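Local coordinates for heat shock protein, putative (Plasmodium falciparum, PDB 1Y6Z) that is a member of the heat shock protein 90 family, represented here by its middle domain, and probably assists ATP-dependent folding of client proteins, at residues L51-S56 / S134-L139; Y157-V162 / S174-Y179. All coordinates share one frame; numbering follows the deposited sequence. Where two conformers were deposited one is given.

How the contacts relate
Both contacts lie in the buried interior, their centres 14 Å apart. Contact 1 sets the end of strand 47-53, in the mixed sheet, against helix 121-141. Contact 2 sets the next helix, 145-164, against the segment that leads into strand 177-178. The two touch beside helix 121-141: CG of Lys137 lies 3.9 Å from CD2 of Leu175, and in the conformer given Met136 also packs on Leu158 and Leu175. Their chemistry differs with place. Between sheet and helix, contact 1 is held by apolar side chains, while contact 2 begins in similar packing and ends in a lysine that is salt-bridged to Asp239 and linked through a water to a backbone carbonyl.

Contact 1 of 2, residues L51-S56 / S134-L139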
loop_
_atom_site.group_PDB
_atom_site.type_symbol
_atom_site.label_atom_id
_atom_site.label_comp_id
_atom_site.label_asym_id
_atom_site.label_seq_id
_atom_site.Cartn_x
_atom_site.Cartn_y
_atom_site.Cartn_z
ATOM N N LEU B 51 -9.480 14.731 -5.030
ATOM C CA LEU B 51 -8.241 15.254 -4.552
ATOM C C LEU B 51 -7.376 15.416 -5.808
ATOM O O LEU B 51 -7.409 14.571 -6.641
ATOM C CB LEU B 51 -7.584 14.206 -3.654
ATOM C CG LEU B 51 -8.261 13.916 -2.279
ATOM C CD1 LEU B 51 -7.302 12.841 -1.575
ATOM C CD2 LEU B 51 -8.319 15.177 -1.485
ATOM N N TYR B 52 -6.672 16.536 -5.929
ATOM C CA TYR B 52 -5.855 16.879 -7.092
ATOM C C TYR B 52 -4.423 17.161 -6.610
ATOM O O TYR B 52 -4.210 17.808 -5.601
ATOM C CB TYR B 52 -6.350 18.177 -7.697
ATOM C CG TYR B 52 -7.729 18.075 -8.368
ATOM C CD1 TYR B 52 -8.888 18.327 -7.650
ATOM C CD2 TYR B 52 -7.822 17.740 -9.721
ATOM C CE1 TYR B 52 -10.172 18.266 -8.264
ATOM C CE2 TYR B 52 -9.063 17.654 -10.325
ATOM C CZ TYR B 52 -10.234 17.919 -9.599
ATOM O OH TYR B 52 -11.471 17.893 -10.252
ATOM N N ILE B 53 -3.454 16.735 -7.403
ATOM C CA ILE B 53 -2.091 17.182 -7.324
ATOM C C ILE B 53 -1.985 18.285 -8.348
ATOM O O ILE B 53 -2.240 18.058 -9.557
ATOM C CB ILE B 53 -1.120 16.056 -7.658
ATOM C CG1 ILE B 53 -1.230 14.978 -6.579
ATOM C CG2 ILE B 53 0.346 16.578 -7.752
ATOM C CD1 ILE B 53 -0.293 13.809 -6.874
ATOM N N PRO B 54 -1.667 19.491 -7.891
ATOM C CA PRO B 54 -1.587 20.634 -8.806
ATOM C C PRO B 54 -0.503 20.446 -9.854
ATOM O O PRO B 54 0.434 19.701 -9.619
ATOM C CB PRO B 54 -1.241 21.821 -7.847
ATOM C CG PRO B 54 -1.872 21.394 -6.568
ATOM C CD PRO B 54 -1.460 19.924 -6.501
ATOM N N GLY B 55 -0.624 21.142 -10.986
ATOM C CA GLY B 55 0.435 21.168 -12.005
ATOM C C GLY B 55 1.715 21.925 -11.669
ATOM O O GLY B 55 2.752 21.719 -12.327
ATOM N N SER B 56 1.628 22.837 -10.690
ATOM C CA SER B 56 2.714 23.704 -10.322
ATOM C C SER B 56 2.475 24.132 -8.885
ATOM O O SER B 56 1.386 23.918 -8.340
ATOM C CB SER B 56 2.824 24.933 -11.255
ATOM O OG SER B 56 1.661 25.736 -11.186
ATOM N N SER B 134 -1.579 6.498 -2.545
ATOM C CA SER B 134 -1.862 5.580 -3.615
ATOM C C SER B 134 -1.877 6.308 -4.975
ATOM O O SER B 134 -1.340 5.780 -5.971
ATOM C CB SER B 134 -3.152 4.758 -3.295
ATOM O OG SER B 134 -3.594 4.030 -4.437
ATOM N N MET B 135 -2.432 7.542 -4.995
ATOM C CA MET B 135 -2.402 8.423 -6.162
ATOM C C MET B 135 -0.936 8.665 -6.610
ATOM O O MET B 135 -0.648 8.550 -7.796
ATOM C CB MET B 135 -3.126 9.779 -5.894
ATOM C CG MET B 135 -3.007 10.851 -7.054
ATOM S SD MET B 135 -4.208 12.240 -6.957
ATOM C CE MET B 135 -3.980 12.596 -5.238
ATOM N N MET B 136 -0.058 9.059 -5.679
ATOM C CA MET B 136 1.389 9.281 -5.984
ATOM C C MET B 136 2.012 7.999 -6.456
ATOM O O MET B 136 2.728 7.961 -7.472
ATOM C CB MET B 136 2.169 9.793 -4.746
ATOM C CG MET B 136 1.862 11.246 -4.312
ATOM S SD MET B 136 2.653 11.809 -2.784
ATOM C CE MET B 136 1.859 10.754 -1.624
ATOM N N LYS B 137 1.758 6.913 -5.741
ATOM C CA LYS B 137 2.394 5.631 -6.193
ATOM C C LYS B 137 1.973 5.213 -7.573
ATOM O O LYS B 137 2.763 4.643 -8.333
ATOM C CB LYS B 137 2.098 4.480 -5.267
ATOM C CG LYS B 137 2.910 4.466 -4.019
ATOM C CD LYS B 137 2.979 2.995 -3.560
ATOM C CE LYS B 137 1.601 2.465 -3.198
ATOM N NZ LYS B 137 0.906 1.832 -4.372
ATOM N N GLY B 138 0.717 5.496 -7.905
ATOM C CA GLY B 138 0.238 5.300 -9.275
ATOM C C GLY B 138 0.970 6.209 -10.241
ATOM O O GLY B 138 1.294 5.811 -11.351
ATOM N N LEU B 139 1.199 7.455 -9.844
ATOM C CA LEU B 139 1.869 8.382 -10.731
ATOM C C LEU B 139 3.310 7.927 -10.963
ATOM O O LEU B 139 3.787 7.977 -12.081
ATOM C CB LEU B 139 1.792 9.797 -10.198
ATOM C CG LEU B 139 2.146 10.982 -11.119
ATOM C CD1 LEU B 139 1.158 11.118 -12.293
ATOM C CD2 LEU B 139 2.165 12.238 -10.296
#
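The peptide carbonyl of Leu51 is the flat group that meets Met135, whose thioether lies above the plane of the peptide, with SD 4.0 Å from Leu51 O and the methyl CE beside it. Tyr52 leaves the strand on the side away from the helix, and its ring meets that of Tyr23, with the planes at about 35°. Met135 also brings CE to within 4.3 Å of CB of Leu51, but its main partner is Ile53. These two side chains slide past each other in opposite directions: CE of Met135 lies 3.9 Å from CG1 of Ile53, while CG of Met135 lies 4.0 Å from the terminal CD1 of Ile53. The methionine has CG anti to the backbone N (chi1 174°), and a bend at chi3 (47°) turns CE onto CG1 of Ile53. CD1 of Ile53 also comes, more loosely, to 4.5 Å from CD2 of Leu139 and, in the conformer given, to 4.2 Å from CG of Met136. Phe150 of helix 145-164 packs on Ile53, and Met135 extends its contacts to Ala35 and Val37 on the neighbouring strand. This is helix-on-sheet packing, consistent with the alpha-beta-alpha build of Hsp90 middle domains, with segment axes 10.4 Å apart at closest. Leu51 is hydrogen-bonded to Val37 and Ile53 to Ala35 in the adjacent strand; towards the helix the contacts are apolar, apart from the sulfur and methyl over Leu51 O, and depend on fit rather than on directional bonds.

Contact 2 of 2, residues Y157-V162 / S174-Y179; sequences YLKIGV and SLVEFY
Val176 meets helix residues Leu158, Lys159 and Val162 through the single methyl CG1, in the connection that leads from the helices of the Hsp90 middle domain to its C-terminal alpha-beta part. With CG1 anti to the carbonyl carbon (chi1 -59°), this methyl faces the helix and reaches CG2 of Val162 tip to tip at 3.9 Å; it lies 4.0 Å from both CB of Leu158 and CG of Lys159. One residue earlier, Leu175 crosses Leu158 at a slant, its CB 3.8 Å from CD2 of Leu158. Lys159 runs extended beyond CG, past Phe178 in the opposite direction, and brings CE to 3.9 Å from CE2 of that ring, obliquely.

Farther out, Phe150 and Leu151 pack on Leu158, and Trp147 on Leu175, all three from helix 145-164. Helix 237-249 packs beside the lysine and Phe178: Asp239 takes the ammonium group of Lys159 in a salt bridge, and Leu243 touches Phe178. Glu177 points away from helix segment 157-162, and its OE2 is hydrogen-bonded to NE1 of Trp147. Its backbone carbonyl is linked to the lysine by a water, which accepts from Lys159 NZ at 2.7 Å and donates to Glu177 O, also at 2.7 Å.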
loop_
_atom_site.group_PDB
_atom_site.type_symbol
_atom_site.label_atom_id
_atom_site.label_comp_id
_atom_site.label_asym_id
_atom_site.label_seq_id
_atom_site.Cartn_x
_atom_site.Cartn_y
_atom_site.Cartn_z
ATOM N N TYR B 157 8.151 18.271 -0.294
ATOM C CA TYR B 157 7.068 17.973 0.683
ATOM C C TYR B 157 7.136 16.503 1.129
ATOM O O TYR B 157 6.919 16.190 2.271
ATOM C CB TYR B 157 5.688 18.292 0.100
ATOM C CG TYR B 157 5.501 19.763 0.008
ATOM C CD1 TYR B 157 5.645 20.425 -1.196
ATOM C CD2 TYR B 157 5.262 20.502 1.145
ATOM C CE1 TYR B 157 5.476 21.856 -1.251
ATOM C CE2 TYR B 157 5.074 21.941 1.102
ATOM C CZ TYR B 157 5.182 22.590 -0.075
ATOM O OH TYR B 157 5.096 24.003 -0.120
ATOM N N LEU B 158 7.414 15.643 0.189
ATOM C CA LEU B 158 7.498 14.194 0.516
ATOM C C LEU B 158 8.646 13.951 1.489
ATOM O O LEU B 158 8.500 13.204 2.463
ATOM C CB LEU B 158 7.652 13.422 -0.773
ATOM C CG LEU B 158 6.347 13.047 -1.487
ATOM C CD1 LEU B 158 5.490 14.263 -1.948
ATOM C CD2 LEU B 158 6.690 12.115 -2.694
ATOM N N LYS B 159 9.759 14.690 1.287
ATOM C CA LYS B 159 10.974 14.578 2.147
ATOM C C LYS B 159 10.625 14.992 3.536
ATOM O O LYS B 159 10.990 14.310 4.481
ATOM C CB LYS B 159 12.132 15.387 1.573
ATOM C CG LYS B 159 12.833 14.682 0.410
ATOM C CD LYS B 159 13.728 15.671 -0.365
ATOM C CE LYS B 159 14.214 15.098 -1.676
ATOM N NZ LYS B 159 14.734 16.303 -2.490
ATOM N N ILE B 160 9.833 16.072 3.658
ATOM C CA ILE B 160 9.297 16.500 4.978
ATOM C C ILE B 160 8.339 15.443 5.553
ATOM O O ILE B 160 8.374 15.167 6.751
ATOM C CB ILE B 160 8.643 17.882 4.898
ATOM C CG1 ILE B 160 9.717 18.962 4.722
ATOM C CG2 ILE B 160 7.776 18.216 6.182
ATOM C CD1 ILE B 160 9.160 20.135 3.956
ATOM N N GLY B 161 7.503 14.854 4.700
ATOM C CA GLY B 161 6.645 13.741 5.136
ATOM C C GLY B 161 7.412 12.589 5.799
ATOM O O GLY B 161 6.974 12.053 6.836
ATOM N N VAL B 162 8.527 12.210 5.181
ATOM C CA VAL B 162 9.458 11.186 5.735
ATOM C C VAL B 162 9.937 11.563 7.166
ATOM O O VAL B 162 10.005 10.688 8.078
ATOM C CB VAL B 162 10.686 10.962 4.810
ATOM C CG1 VAL B 162 11.737 10.064 5.515
ATOM C CG2 VAL B 162 10.270 10.386 3.437
ATOM N N SER B 174 9.707 5.455 0.196
ATOM C CA SER B 174 9.809 4.690 -1.039
ATOM C C SER B 174 9.656 5.537 -2.314
ATOM O O SER B 174 9.997 5.069 -3.425
ATOM C CB SER B 174 8.806 3.511 -1.010
ATOM O OG SER B 174 7.493 3.905 -1.258
ATOM N N LEU B 175 9.182 6.783 -2.166
ATOM C CA LEU B 175 8.879 7.688 -3.314
ATOM C C LEU B 175 9.972 8.711 -3.594
ATOM O O LEU B 175 10.045 9.196 -4.701
ATOM C CB LEU B 175 7.543 8.474 -3.110
ATOM C CG LEU B 175 6.275 7.585 -2.872
ATOM C CD1 LEU B 175 4.988 8.340 -2.424
ATOM C CD2 LEU B 175 6.065 6.773 -4.173
ATOM N N VAL B 176 10.740 9.073 -2.559
ATOM C CA VAL B 176 11.709 10.190 -2.625
ATOM C C VAL B 176 12.923 9.699 -3.484
ATOM O O VAL B 176 13.156 8.493 -3.555
ATOM C CB VAL B 176 12.145 10.688 -1.210
ATOM C CG1 VAL B 176 10.987 11.174 -0.322
ATOM C CG2 VAL B 176 12.899 9.609 -0.456
ATOM N N GLU B 177 13.615 10.635 -4.174
ATOM C CA GLU B 177 14.736 10.315 -5.057
ATOM C C GLU B 177 15.906 11.274 -4.824
ATOM O O GLU B 177 15.694 12.457 -4.474
ATOM C CB GLU B 177 14.263 10.290 -6.525
ATOM C CG GLU B 177 13.258 9.169 -6.833
ATOM C CD GLU B 177 12.891 9.073 -8.305
ATOM O OE1 GLU B 177 13.525 9.769 -9.136
ATOM O OE2 GLU B 177 11.965 8.287 -8.598
ATOM N N PHE B 178 17.132 10.747 -4.983
ATOM C CA PHE B 178 18.373 11.513 -4.750
ATOM C C PHE B 178 19.377 11.137 -5.798
ATOM O O PHE B 178 19.376 10.013 -6.316
ATOM C CB PHE B 178 19.030 11.216 -3.380
ATOM C CG PHE B 178 18.110 11.390 -2.228
ATOM C CD1 PHE B 178 17.336 10.328 -1.768
ATOM C CD2 PHE B 178 17.969 12.630 -1.615
ATOM C CE1 PHE B 178 16.461 10.478 -0.717
ATOM C CE2 PHE B 178 17.087 12.798 -0.527
ATOM C CZ PHE B 178 16.322 11.711 -0.081
ATOM N N TYR B 179 20.223 12.108 -6.123
ATOM C CA TYR B 179 21.351 11.856 -7.002
ATOM C C TYR B 179 22.304 10.984 -6.210
ATOM O O TYR B 179 22.340 11.079 -4.996
ATOM C CB TYR B 179 22.017 13.189 -7.382
ATOM C CG TYR B 179 21.274 13.918 -8.482
ATOM C CD1 TYR B 179 20.626 15.137 -8.246
ATOM C CD2 TYR B 179 21.144 13.337 -9.729
ATOM C CE1 TYR B 179 19.917 15.788 -9.286
ATOM C CE2 TYR B 179 20.452 13.966 -10.763
ATOM C CZ TYR B 179 19.843 15.185 -10.543
ATOM O OH TYR B 179 19.146 15.770 -11.602
HETATM O O HOH W 1 16.265 15.048 -4.324
#